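Local coordinates for protein putative protease I (Bacteroides thetaiotaomicron VPI-5482, PDB 3CNE) that binds flavins such as lumichrome, riboflavin, FMN and FAD as a homodimer, may store them, and appears to lack protease or chaperone activity, at residues F67-F72 against M106-C111; E95-F100 against D118-T123; V5-V10 against Y32-V37. One frame throughout, in Å; residues are numbered along the deposited sequence.

Contacts 1 and 3 lie in one sheet of the DJ-1/PfpI domain, their centres about 9 Å apart: strands 69-73 and 4-9 are neighbours, and V71 N to A6 O and V71 O to L8 N, both 2.8 Å, probably are hydrogen bonds. Contact 2 covers one face of that sheet, its centre about 11 Å from contact 1 and 16 Å from contact 3; F100 meets A69, L70 and A6, while M107 CE touches I122 CD1. The structural zinc, bound by C111 of contact 1 and C74, lies about 6 Å from the H110 side chain and 7 Å from that of V10. N161, which binds riboflavin, is about 8 Å from H110 between side chains.

Contact 1 (F67-F72 against M106-C111); sequences FDALVF and MMIGHC
I108 O is gripped twice: F72 N donates a hydrogen bond of 2.7 Å to it, and V71 CA adds a CA-H...O contact at 3.2 Å. M106 O is held in the same double way, by L70 N at 2.8 Å, nearly along the C=O axis, and by A69 CA. M106 N to D68 O and I108 N to L70 O complete the parallel pairing. F72 O, by contrast, is buried without a hydrogen-bonding partner, and a side chain on G109 would crowd it.

On one face M106, a selenomethionine extended as far as SE, bends at the last torsion (chi3 12°) and brings CE within 3.7 Å of A69 CB. Beside it V71 and I108 cross obliquely, with V71 CG2 3.9 Å from both CB and CG2 of I108. An alanine at I108 would remove CG1, CG2 and CD1, and would probably loosen the packing against V71. On the other face M107, also selenomethionine, folds back at chi2 and chi3, so that its CE meets L70 CD1 at 4.0 Å.

Strand 106-110 leads into zinc-binding C111, with H110 hydrogen-bonded to Y21 and E160. Both strands belong to the beta-alpha-beta unit 69-73, 88-102, 106-110. A69, M106 and I108 face helix 167-174, L70, F72 and M107 face helices 88-102 and 113-119, and strand 4-9 pairs with the far edge of strand 69-73.

Contact 2 (E95-F100 against D118-T123); sequences EVIKTF and DFTGIT
Two helices that cover the same face of the DJ-1/PfpI sheet meet here: 88-102, the crossover helix of a beta-alpha-beta unit, and the end of 113-119 with the turn that follows it. Helix 113-119 begins two residues after zinc-binding C111, at the position of the nucleophile elbow in DJ-1/PfpI relatives, a turn probably kept in form here.

T120 is the centre of the contact. Its CG2, anti to its own carbonyl carbon, comes within 3.6 Å of I97 CG2, which stands anti to the backbone N of I97; the two side chains cross at about a right angle. T120 OG1 lies 3.7 Å from the same methyl, but its polar partner is F117 O, three residues earlier. It also accepts a weak bond from I122 N at 3.5 Å, in the manner of an ST turn. Between them G121 takes a positive phi (83°), where a side chain would run into the carbonyl O of T120.

I122 meets helix 88-102 through both its branches. With CG1 in the crowded position between N and the carbonyl carbon (chi1 61°), its CD1 reaches both O and CG2 of I97, each at 3.8 Å, while its CG2 lies 3.9 Å from K98 O. K98 contributes mainly its root, its CB 4.1 Å from T120 CB, on the solvent-exposed side. Inward, M107 lies beneath both isoleucines.

The side-chain bonds of T99 and T120 stay on their own side of the contact: T99 OG1 to E95 O, which T99 N also bonds, and T120 OG1 to F117 O. What joins the segments is therefore methyl packing, and their fit probably depends on shape more than on directed bonds.

Contact 3 (V5-V10 against Y32-V37); sequences VAVLAV and YKVFAV
The tightly packed part is the buried interior, formed by V5, V7, L8, A9, V34 and F35. V7 O takes F35 N at 2.7 Å, nearly along its C=O axis, and V34 CA touches the same oxygen at 3.4 Å. V7 O also lies in the plane of the F35 ring, at its edge, 3.8 Å from CD2; with CG anti to its carbonyl carbon (chi1 -63°), F35 carries CE2 to 3.9 Å from A6 CB. On the opposite face V7 CB and A9 CB meet the two methyls of V34, each at 4.1 Å. At the end A9 O holds V37 N at 2.7 Å, the donor standing 30° above the carbonyl plane, and V10 and V37 lie side by side.

The strands are the parallel arms of a beta-alpha-beta unit whose helix, 15-27, packs on V5, V7 and Y32; helix 88-102 covers A6 and L8 on the other face and also touches V37.

Y32 and K33 are partly exposed. Their backbone stays close, Y32 CA lying 3.2 Å from V5 O, which K33 N also bonds, but the side chains leave: the Y32 ring toward helix 15-27 and S47 of the second subunit, the extended K33 chain to a long, weak ion pair with D55.

Contact 1 (F67-F72 against M106-C111)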
ATOM      1  N   PHE A  67       1.315   6.731 -23.492  1.00 33.64           N
ATOM      2  CA  PHE A  67       0.638   5.928 -22.487  1.00 30.94           C
ATOM      3  C   PHE A  67      -0.810   5.708 -22.903  1.00 29.94           C
ATOM      4  O   PHE A  67      -1.331   6.438 -23.743  1.00 29.59           O
ATOM      5  CB  PHE A  67       0.739   6.606 -21.128  1.00 30.46           C
ATOM      6  CG  PHE A  67       2.138   6.631 -20.567  1.00 29.18           C
ATOM      7  CD1 PHE A  67       2.593   5.605 -19.751  1.00 28.06           C
ATOM      8  CD2 PHE A  67       3.002   7.686 -20.860  1.00 27.65           C
ATOM      9  CE1 PHE A  67       3.895   5.631 -19.223  1.00 28.82           C
ATOM     10  CE2 PHE A  67       4.301   7.716 -20.336  1.00 28.99           C
ATOM     11  CZ  PHE A  67       4.744   6.690 -19.516  1.00 27.60           C
ATOM     12  N   ASP A  68      -1.437   4.673 -22.348  1.00 28.50           N
ATOM     13  CA  ASP A  68      -2.828   4.344 -22.673  1.00 27.18           C
ATOM     14  C   ASP A  68      -3.793   4.773 -21.560  1.00 25.64           C
ATOM     15  O   ASP A  68      -5.001   4.841 -21.751  1.00 23.31           O
ATOM     16  CB  ASP A  68      -2.928   2.843 -22.898  1.00 28.11           C
ATOM     17  CG  ASP A  68      -2.069   2.384 -24.060  1.00 29.81           C
ATOM     18  OD1 ASP A  68      -2.488   2.589 -25.209  1.00 34.06           O
ATOM     19  OD2 ASP A  68      -0.965   1.865 -23.836  1.00 32.36           O
ATOM     20  N   ALA A  69      -3.225   5.015 -20.376  1.00 24.41           N
ATOM     21  CA  ALA A  69      -3.999   5.182 -19.154  1.00 23.66           C
ATOM     22  C   ALA A  69      -3.236   6.079 -18.203  1.00 23.09           C
ATOM     23  O   ALA A  69      -2.013   6.098 -18.220  1.00 22.39           O
ATOM     24  CB  ALA A  69      -4.273   3.829 -18.479  1.00 23.28           C
ATOM     25  N   LEU A  70      -3.991   6.822 -17.397  1.00 23.19           N
ATOM     26  CA  LEU A  70      -3.457   7.592 -16.289  1.00 23.21           C
ATOM     27  C   LEU A  70      -4.128   7.105 -15.014  1.00 22.92           C
ATOM     28  O   LEU A  70      -5.357   6.950 -14.971  1.00 21.95           O
ATOM     29  CB  LEU A  70      -3.728   9.070 -16.499  1.00 23.35           C
ATOM     30  CG  LEU A  70      -3.159  10.126 -15.536  1.00 24.64           C
ATOM     31  CD1 LEU A  70      -3.092  11.474 -16.224  1.00 24.65           C
ATOM     32  CD2 LEU A  70      -4.072  10.268 -14.318  1.00 28.05           C
ATOM     33  N   VAL A  71      -3.314   6.850 -13.986  1.00 22.24           N
ATOM     34  CA  VAL A  71      -3.808   6.640 -12.623  1.00 22.20           C
ATOM     35  C   VAL A  71      -3.466   7.868 -11.771  1.00 22.10           C
ATOM     36  O   VAL A  71      -2.321   8.317 -11.757  1.00 22.75           O
ATOM     37  CB  VAL A  71      -3.198   5.379 -11.940  1.00 21.37           C
ATOM     38  CG1 VAL A  71      -3.533   5.342 -10.491  1.00 22.73           C
ATOM     39  CG2 VAL A  71      -3.707   4.086 -12.622  1.00 21.58           C
ATOM     40  N   PHE A  72      -4.466   8.432 -11.101  1.00 22.00           N
ATOM     41  CA  PHE A  72      -4.196   9.494 -10.135  1.00 22.35           C
ATOM     42  C   PHE A  72      -4.293   8.904  -8.736  1.00 22.27           C
ATOM     43  O   PHE A  72      -5.383   8.542  -8.264  1.00 21.30           O
ATOM     44  CB  PHE A  72      -5.154  10.684 -10.242  1.00 23.75           C
ATOM     45  CG  PHE A  72      -4.809  11.784  -9.263  1.00 24.20           C
ATOM     46  CD1 PHE A  72      -3.789  12.695  -9.557  1.00 26.29           C
ATOM     47  CD2 PHE A  72      -5.433  11.856  -8.025  1.00 25.53           C
ATOM     48  CE1 PHE A  72      -3.408  13.710  -8.617  1.00 25.50           C
ATOM     49  CE2 PHE A  72      -5.091  12.864  -7.109  1.00 25.62           C
ATOM     50  CZ  PHE A  72      -4.070  13.782  -7.411  1.00 26.00           C
HETATM   51  N   MSE A 106      -7.632   6.176 -20.824  1.00 26.23           N
HETATM   52  CA  MSE A 106      -8.339   5.685 -19.665  1.00 28.73           C
HETATM   53  C   MSE A 106      -7.888   6.453 -18.398  1.00 26.36           C
HETATM   54  O   MSE A 106      -6.692   6.550 -18.123  1.00 24.75           O
HETATM   55  CB  MSE A 106      -8.078   4.193 -19.537  1.00 27.77           C
HETATM   56  CG  MSE A 106      -8.691   3.533 -18.342  1.00 30.89           C
HETATM   57 SE   MSE A 106      -8.287   1.603 -18.423  1.00 39.98          SE
HETATM   58  CE  MSE A 106      -6.930   1.613 -19.844  1.00 40.37           C
HETATM   59  N   MSE A 107      -8.863   7.018 -17.673  1.00 26.04           N
HETATM   60  CA  MSE A 107      -8.616   7.870 -16.501  1.00 25.34           C
HETATM   61  C   MSE A 107      -9.064   7.124 -15.255  1.00 24.41           C
HETATM   62  O   MSE A 107     -10.242   6.790 -15.109  1.00 24.33           O
HETATM   63  CB  MSE A 107      -9.360   9.205 -16.589  1.00 26.02           C
HETATM   64  CG  MSE A 107      -9.253   9.938 -17.893  1.00 28.32           C
HETATM   65 SE   MSE A 107      -7.421  10.297 -18.386  1.00 38.90          SE
HETATM   66  CE  MSE A 107      -6.989  11.695 -17.075  1.00 31.27           C
ATOM     67  N   ILE A 108      -8.109   6.873 -14.371  1.00 22.83           N
ATOM     68  CA  ILE A 108      -8.295   6.025 -13.201  1.00 23.42           C
ATOM     69  C   ILE A 108      -7.857   6.800 -11.940  1.00 23.53           C
ATOM     70  O   ILE A 108      -6.795   7.424 -11.910  1.00 21.84           O
ATOM     71  CB  ILE A 108      -7.452   4.722 -13.280  1.00 23.40           C
ATOM     72  CG1 ILE A 108      -7.858   3.854 -14.484  1.00 23.41           C
ATOM     73  CG2 ILE A 108      -7.570   3.915 -11.957  1.00 22.94           C
ATOM     74  CD1 ILE A 108      -6.695   3.084 -15.102  1.00 24.02           C
ATOM     75  N   GLY A 109      -8.686   6.777 -10.903  1.00 24.41           N
ATOM     76  CA  GLY A 109      -8.309   7.450  -9.681  1.00 25.12           C
ATOM     77  C   GLY A 109      -9.310   7.182  -8.587  1.00 25.89           C
ATOM     78  O   GLY A 109     -10.371   6.590  -8.831  1.00 24.93           O
ATOM     79  N   HIS A 110      -8.933   7.583  -7.380  1.00 25.58           N
ATOM     80  CA  HIS A 110      -9.744   7.366  -6.207  1.00 26.55           C
ATOM     81  C   HIS A 110      -9.641   8.573  -5.279  1.00 27.89           C
ATOM     82  O   HIS A 110      -8.807   9.465  -5.496  1.00 27.25           O
ATOM     83  CB  HIS A 110      -9.319   6.076  -5.484  1.00 26.54           C
ATOM     84  CG  HIS A 110      -7.973   6.159  -4.828  1.00 26.49           C
ATOM     85  ND1 HIS A 110      -6.797   5.917  -5.507  1.00 26.85           N
ATOM     86  CD2 HIS A 110      -7.619   6.439  -3.552  1.00 26.42           C
ATOM     87  CE1 HIS A 110      -5.776   6.043  -4.674  1.00 24.87           C
ATOM     88  NE2 HIS A 110      -6.248   6.362  -3.485  1.00 26.12           N
ATOM     89  N   CYS A 111     -10.488   8.563  -4.247  1.00 30.01           N
ATOM     90  CA  CYS A 111     -10.539   9.598  -3.214  1.00 30.47           C
ATOM     91  C   CYS A 111     -10.822  10.969  -3.858  1.00 30.16           C
ATOM     92  O   CYS A 111     -11.915  11.156  -4.384  1.00 30.54           O
ATOM     93  CB  CYS A 111      -9.310   9.534  -2.286  1.00 30.21           C
ATOM     94  SG  CYS A 111      -9.566  10.379  -0.703  1.00 35.52           S
TER

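Contact 2 (E95-F100 against D118-T123)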
ATOM      1  N   GLU A  95      -2.221  20.260 -16.614  1.00 28.81           N
ATOM      2  CA  GLU A  95      -1.875  20.117 -18.014  1.00 29.71           C
ATOM      3  C   GLU A  95      -1.931  18.648 -18.448  1.00 28.39           C
ATOM      4  O   GLU A  95      -2.574  18.292 -19.444  1.00 27.03           O
ATOM      5  CB  GLU A  95      -0.463  20.661 -18.266  1.00 30.14           C
ATOM      6  CG  GLU A  95      -0.204  20.897 -19.747  1.00 33.20           C
ATOM      7  CD  GLU A  95       1.243  21.227 -20.084  1.00 34.00           C
ATOM      8  OE1 GLU A  95       1.831  22.130 -19.420  1.00 37.05           O
ATOM      9  OE2 GLU A  95       1.768  20.586 -21.047  1.00 39.37           O
ATOM     10  N   VAL A  96      -1.254  17.807 -17.686  1.00 26.64           N
ATOM     11  CA  VAL A  96      -1.148  16.383 -18.006  1.00 25.82           C
ATOM     12  C   VAL A  96      -2.494  15.680 -17.942  1.00 24.81           C
ATOM     13  O   VAL A  96      -2.789  14.827 -18.768  1.00 25.80           O
ATOM     14  CB  VAL A  96      -0.104  15.678 -17.106  1.00 25.90           C
ATOM     15  CG1 VAL A  96      -0.295  14.173 -17.140  1.00 24.69           C
ATOM     16  CG2 VAL A  96       1.341  16.069 -17.546  1.00 24.84           C
ATOM     17  N   ILE A  97      -3.319  16.042 -16.969  1.00 24.68           N
ATOM     18  CA  ILE A  97      -4.636  15.394 -16.832  1.00 24.80           C
ATOM     19  C   ILE A  97      -5.544  15.812 -17.991  1.00 25.32           C
ATOM     20  O   ILE A  97      -6.272  14.982 -18.562  1.00 25.00           O
ATOM     21  CB  ILE A  97      -5.292  15.721 -15.510  1.00 24.24           C
ATOM     22  CG1 ILE A  97      -4.584  14.970 -14.364  1.00 23.99           C
ATOM     23  CG2 ILE A  97      -6.771  15.398 -15.534  1.00 23.45           C
ATOM     24  CD1 ILE A  97      -5.018  15.493 -13.009  1.00 23.75           C
ATOM     25  N   LYS A  98      -5.502  17.102 -18.319  1.00 25.95           N
ATOM     26  CA  LYS A  98      -6.281  17.618 -19.460  1.00 27.03           C
ATOM     27  C   LYS A  98      -5.890  16.898 -20.740  1.00 26.33           C
ATOM     28  O   LYS A  98      -6.754  16.441 -21.473  1.00 27.46           O
ATOM     29  CB  LYS A  98      -6.125  19.132 -19.611  1.00 26.87           C
ATOM     30  CG  LYS A  98      -7.214  19.781 -20.499  1.00 28.23           C
ATOM     31  CD  LYS A  98      -6.910  21.271 -20.724  1.00 29.50           C
ATOM     32  CE  LYS A  98      -7.890  21.928 -21.742  1.00 32.80           C
ATOM     33  NZ  LYS A  98      -8.889  22.818 -21.082  1.00 36.78           N
ATOM     34  N   THR A  99      -4.592  16.798 -21.003  1.00 26.18           N
ATOM     35  CA  THR A  99      -4.099  16.180 -22.218  1.00 26.76           C
ATOM     36  C   THR A  99      -4.500  14.705 -22.332  1.00 27.02           C
ATOM     37  O   THR A  99      -5.027  14.296 -23.352  1.00 25.87           O
ATOM     38  CB  THR A  99      -2.597  16.333 -22.324  1.00 26.71           C
ATOM     39  OG1 THR A  99      -2.279  17.726 -22.322  1.00 26.40           O
ATOM     40  CG2 THR A  99      -2.067  15.686 -23.589  1.00 26.68           C
ATOM     41  N   PHE A 100      -4.272  13.919 -21.278  1.00 27.29           N
ATOM     42  CA  PHE A 100      -4.740  12.534 -21.263  1.00 27.30           C
ATOM     43  C   PHE A 100      -6.242  12.407 -21.570  1.00 28.24           C
ATOM     44  O   PHE A 100      -6.638  11.553 -22.348  1.00 28.10           O
ATOM     45  CB  PHE A 100      -4.422  11.886 -19.908  1.00 27.88           C
ATOM     46  CG  PHE A 100      -3.080  11.193 -19.858  1.00 27.43           C
ATOM     47  CD1 PHE A 100      -1.908  11.920 -19.694  1.00 28.06           C
ATOM     48  CD2 PHE A 100      -2.996   9.800 -19.979  1.00 26.88           C
ATOM     49  CE1 PHE A 100      -0.660  11.265 -19.628  1.00 28.31           C
ATOM     50  CE2 PHE A 100      -1.765   9.142 -19.897  1.00 25.34           C
ATOM     51  CZ  PHE A 100      -0.601   9.866 -19.742  1.00 26.00           C
ATOM     52  N   ASP A 118     -12.082  16.688 -12.559  1.00 27.70           N
ATOM     53  CA  ASP A 118     -13.130  17.677 -12.761  1.00 28.43           C
ATOM     54  C   ASP A 118     -12.569  19.059 -13.047  1.00 28.66           C
ATOM     55  O   ASP A 118     -13.058  19.750 -13.947  1.00 27.50           O
ATOM     56  CB  ASP A 118     -14.093  17.745 -11.562  1.00 29.26           C
ATOM     57  CG  ASP A 118     -15.141  18.896 -11.692  1.00 32.62           C
ATOM     58  OD1 ASP A 118     -14.876  19.912 -12.363  1.00 39.21           O
ATOM     59  OD2 ASP A 118     -16.236  18.825 -11.119  1.00 34.51           O
ATOM     60  N   PHE A 119     -11.538  19.443 -12.292  1.00 28.53           N
ATOM     61  CA  PHE A 119     -10.904  20.756 -12.418  1.00 28.87           C
ATOM     62  C   PHE A 119     -10.507  21.054 -13.853  1.00 28.59           C
ATOM     63  O   PHE A 119     -10.502  22.214 -14.278  1.00 29.05           O
ATOM     64  CB  PHE A 119      -9.652  20.853 -11.519  1.00 29.58           C
ATOM     65  CG  PHE A 119      -9.945  20.988 -10.042  1.00 29.02           C
ATOM     66  CD1 PHE A 119     -11.217  21.265  -9.579  1.00 31.40           C
ATOM     67  CD2 PHE A 119      -8.902  20.903  -9.117  1.00 30.93           C
ATOM     68  CE1 PHE A 119     -11.466  21.415  -8.218  1.00 32.61           C
ATOM     69  CE2 PHE A 119      -9.128  21.046  -7.765  1.00 31.04           C
ATOM     70  CZ  PHE A 119     -10.410  21.310  -7.306  1.00 31.86           C
ATOM     71  N   THR A 120     -10.150  20.009 -14.594  1.00 28.01           N
ATOM     72  CA  THR A 120      -9.719  20.174 -15.976  1.00 27.32           C
ATOM     73  C   THR A 120     -10.918  20.163 -16.931  1.00 27.38           C
ATOM     74  O   THR A 120     -10.758  20.429 -18.111  1.00 27.49           O
ATOM     75  CB  THR A 120      -8.707  19.076 -16.417  1.00 27.02           C
ATOM     76  OG1 THR A 120      -9.401  17.845 -16.582  1.00 25.76           O
ATOM     77  CG2 THR A 120      -7.585  18.897 -15.368  1.00 26.77           C
ATOM     78  N   GLY A 121     -12.107  19.864 -16.420  1.00 27.04           N
ATOM     79  CA  GLY A 121     -13.302  19.794 -17.261  1.00 27.68           C
ATOM     80  C   GLY A 121     -13.542  18.486 -18.013  1.00 28.50           C
ATOM     81  O   GLY A 121     -14.637  18.265 -18.536  1.00 27.75           O
ATOM     82  N   ILE A 122     -12.541  17.602 -18.054  1.00 28.81           N
ATOM     83  CA  ILE A 122     -12.650  16.395 -18.876  1.00 29.27           C
ATOM     84  C   ILE A 122     -13.799  15.483 -18.446  1.00 29.70           C
ATOM     85  O   ILE A 122     -14.199  14.579 -19.187  1.00 29.55           O
ATOM     86  CB  ILE A 122     -11.325  15.584 -18.933  1.00 28.95           C
ATOM     87  CG1 ILE A 122     -10.915  15.111 -17.521  1.00 29.50           C
ATOM     88  CG2 ILE A 122     -10.238  16.400 -19.642  1.00 28.48           C
ATOM     89  CD1 ILE A 122      -9.800  14.091 -17.512  1.00 29.10           C
ATOM     90  N   THR A 123     -14.307  15.706 -17.238  1.00 29.94           N
ATOM     91  CA  THR A 123     -15.351  14.859 -16.695  1.00 30.49           C
ATOM     92  C   THR A 123     -16.762  15.242 -17.137  1.00 30.43           C
ATOM     93  O   THR A 123     -17.700  14.628 -16.668  1.00 30.39           O
ATOM     94  CB  THR A 123     -15.310  14.813 -15.146  1.00 30.75           C
ATOM     95  OG1 THR A 123     -15.441  16.143 -14.624  1.00 32.73           O
ATOM     96  CG2 THR A 123     -14.004  14.190 -14.636  1.00 31.07           C
TER

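Contact 3 (V5-V10 against Y32-V37)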
ATOM      1  N   VAL A   5       0.631   2.362 -18.486  1.00 27.30           N
ATOM      2  CA  VAL A   5      -0.073   3.214 -17.520  1.00 25.55           C
ATOM      3  C   VAL A   5       0.898   4.240 -16.969  1.00 25.08           C
ATOM      4  O   VAL A   5       1.992   3.888 -16.515  1.00 24.99           O
ATOM      5  CB  VAL A   5      -0.639   2.382 -16.304  1.00 25.52           C
ATOM      6  CG1 VAL A   5      -1.478   3.246 -15.400  1.00 24.49           C
ATOM      7  CG2 VAL A   5      -1.450   1.180 -16.786  1.00 23.65           C
ATOM      8  N   ALA A   6       0.518   5.510 -17.011  1.00 24.33           N
ATOM      9  CA  ALA A   6       1.257   6.507 -16.261  1.00 22.82           C
ATOM     10  C   ALA A   6       0.573   6.658 -14.918  1.00 22.93           C
ATOM     11  O   ALA A   6      -0.607   7.024 -14.834  1.00 21.87           O
ATOM     12  CB  ALA A   6       1.314   7.846 -17.012  1.00 23.12           C
ATOM     13  N   VAL A   7       1.322   6.352 -13.856  1.00 22.30           N
ATOM     14  CA  VAL A   7       0.845   6.510 -12.503  1.00 22.19           C
ATOM     15  C   VAL A   7       1.368   7.825 -11.903  1.00 22.60           C
ATOM     16  O   VAL A   7       2.577   8.066 -11.869  1.00 22.98           O
ATOM     17  CB  VAL A   7       1.281   5.313 -11.632  1.00 22.26           C
ATOM     18  CG1 VAL A   7       0.722   5.441 -10.222  1.00 21.82           C
ATOM     19  CG2 VAL A   7       0.791   3.999 -12.281  1.00 22.24           C
ATOM     20  N   LEU A   8       0.450   8.652 -11.398  1.00 21.88           N
ATOM     21  CA  LEU A   8       0.836   9.909 -10.761  1.00 21.47           C
ATOM     22  C   LEU A   8       0.725   9.786  -9.263  1.00 21.86           C
ATOM     23  O   LEU A   8      -0.367   9.507  -8.741  1.00 22.21           O
ATOM     24  CB  LEU A   8      -0.040  11.053 -11.254  1.00 22.60           C
ATOM     25  CG  LEU A   8      -0.247  11.232 -12.761  1.00 21.50           C
ATOM     26  CD1 LEU A   8      -1.129  12.462 -13.008  1.00 25.71           C
ATOM     27  CD2 LEU A   8       1.071  11.378 -13.506  1.00 22.76           C
ATOM     28  N   ALA A   9       1.859   9.980  -8.587  1.00 20.39           N
ATOM     29  CA  ALA A   9       1.935   9.919  -7.133  1.00 20.38           C
ATOM     30  C   ALA A   9       2.169  11.315  -6.555  1.00 19.38           C
ATOM     31  O   ALA A   9       3.167  11.970  -6.881  1.00 20.01           O
ATOM     32  CB  ALA A   9       3.040   8.938  -6.690  1.00 21.43           C
ATOM     33  N   VAL A  10       1.216  11.811  -5.765  1.00 17.72           N
ATOM     34  CA  VAL A  10       1.377  13.134  -5.195  1.00 17.90           C
ATOM     35  C   VAL A  10       2.290  13.013  -3.961  1.00 18.40           C
ATOM     36  O   VAL A  10       2.703  11.928  -3.616  1.00 17.64           O
ATOM     37  CB  VAL A  10       0.037  13.783  -4.847  1.00 18.12           C
ATOM     38  CG1 VAL A  10      -0.698  14.164  -6.167  1.00 18.05           C
ATOM     39  CG2 VAL A  10      -0.832  12.866  -3.916  1.00 17.45           C
ATOM     40  N   TYR A  32       3.754  -0.117 -16.363  1.00 24.04           N
ATOM     41  CA  TYR A  32       3.485   1.182 -15.757  1.00 23.48           C
ATOM     42  C   TYR A  32       4.763   1.911 -15.414  1.00 23.77           C
ATOM     43  O   TYR A  32       5.795   1.291 -15.267  1.00 24.55           O
ATOM     44  CB  TYR A  32       2.605   1.026 -14.512  1.00 22.57           C
ATOM     45  CG  TYR A  32       3.289   0.264 -13.386  1.00 23.15           C
ATOM     46  CD1 TYR A  32       4.104   0.915 -12.467  1.00 20.97           C
ATOM     47  CD2 TYR A  32       3.150  -1.116 -13.286  1.00 21.46           C
ATOM     48  CE1 TYR A  32       4.755   0.204 -11.448  1.00 23.02           C
ATOM     49  CE2 TYR A  32       3.769  -1.836 -12.279  1.00 20.92           C
ATOM     50  CZ  TYR A  32       4.570  -1.179 -11.373  1.00 23.13           C
ATOM     51  OH  TYR A  32       5.180  -1.927 -10.397  1.00 24.54           O
ATOM     52  N   LYS A  33       4.670   3.233 -15.272  1.00 23.70           N
ATOM     53  CA  LYS A  33       5.778   4.083 -14.842  1.00 23.92           C
ATOM     54  C   LYS A  33       5.191   5.077 -13.865  1.00 23.16           C
ATOM     55  O   LYS A  33       4.116   5.605 -14.113  1.00 22.72           O
ATOM     56  CB  LYS A  33       6.373   4.813 -16.041  1.00 24.91           C
ATOM     57  CG  LYS A  33       7.533   5.732 -15.707  1.00 26.61           C
ATOM     58  CD  LYS A  33       8.230   6.220 -16.968  1.00 27.64           C
ATOM     59  CE  LYS A  33       9.300   7.231 -16.594  1.00 30.28           C
ATOM     60  NZ  LYS A  33      10.092   7.739 -17.787  1.00 33.23           N
ATOM     61  N   VAL A  34       5.880   5.299 -12.743  1.00 23.17           N
ATOM     62  CA  VAL A  34       5.353   6.108 -11.655  1.00 23.38           C
ATOM     63  C   VAL A  34       6.056   7.473 -11.655  1.00 23.40           C
ATOM     64  O   VAL A  34       7.294   7.538 -11.558  1.00 23.33           O
ATOM     65  CB  VAL A  34       5.493   5.396 -10.249  1.00 23.25           C
ATOM     66  CG1 VAL A  34       4.781   6.215  -9.172  1.00 23.24           C
ATOM     67  CG2 VAL A  34       4.925   3.952 -10.273  1.00 22.61           C
ATOM     68  N   PHE A  35       5.245   8.533 -11.718  1.00 22.64           N
ATOM     69  CA  PHE A  35       5.699   9.927 -11.797  1.00 22.13           C
ATOM     70  C   PHE A  35       5.330  10.662 -10.544  1.00 21.60           C
ATOM     71  O   PHE A  35       4.150  10.703 -10.157  1.00 21.64           O
ATOM     72  CB  PHE A  35       5.065  10.685 -13.004  1.00 22.60           C
ATOM     73  CG  PHE A  35       5.428  10.134 -14.350  1.00 22.29           C
ATOM     74  CD1 PHE A  35       6.454  10.719 -15.104  1.00 24.21           C
ATOM     75  CD2 PHE A  35       4.729   9.052 -14.887  1.00 21.90           C
ATOM     76  CE1 PHE A  35       6.798  10.211 -16.370  1.00 25.31           C
ATOM     77  CE2 PHE A  35       5.047   8.540 -16.138  1.00 24.94           C
ATOM     78  CZ  PHE A  35       6.089   9.140 -16.906  1.00 24.53           C
ATOM     79  N   ALA A  36       6.331  11.266  -9.907  1.00 20.74           N
ATOM     80  CA  ALA A  36       6.079  12.118  -8.754  1.00 21.00           C
ATOM     81  C   ALA A  36       5.457  13.442  -9.161  1.00 20.97           C
ATOM     82  O   ALA A  36       5.970  14.128 -10.030  1.00 21.22           O
ATOM     83  CB  ALA A  36       7.376  12.365  -7.959  1.00 20.10           C
ATOM     84  N   VAL A  37       4.350  13.809  -8.520  1.00 20.99           N
ATOM     85  CA  VAL A  37       3.827  15.150  -8.659  1.00 20.40           C
ATOM     86  C   VAL A  37       4.583  16.005  -7.641  1.00 21.39           C
ATOM     87  O   VAL A  37       4.048  16.392  -6.589  1.00 20.69           O
ATOM     88  CB  VAL A  37       2.329  15.227  -8.396  1.00 20.55           C
ATOM     89  CG1 VAL A  37       1.833  16.661  -8.628  1.00 19.61           C
ATOM     90  CG2 VAL A  37       1.600  14.268  -9.369  1.00 19.78           C
TER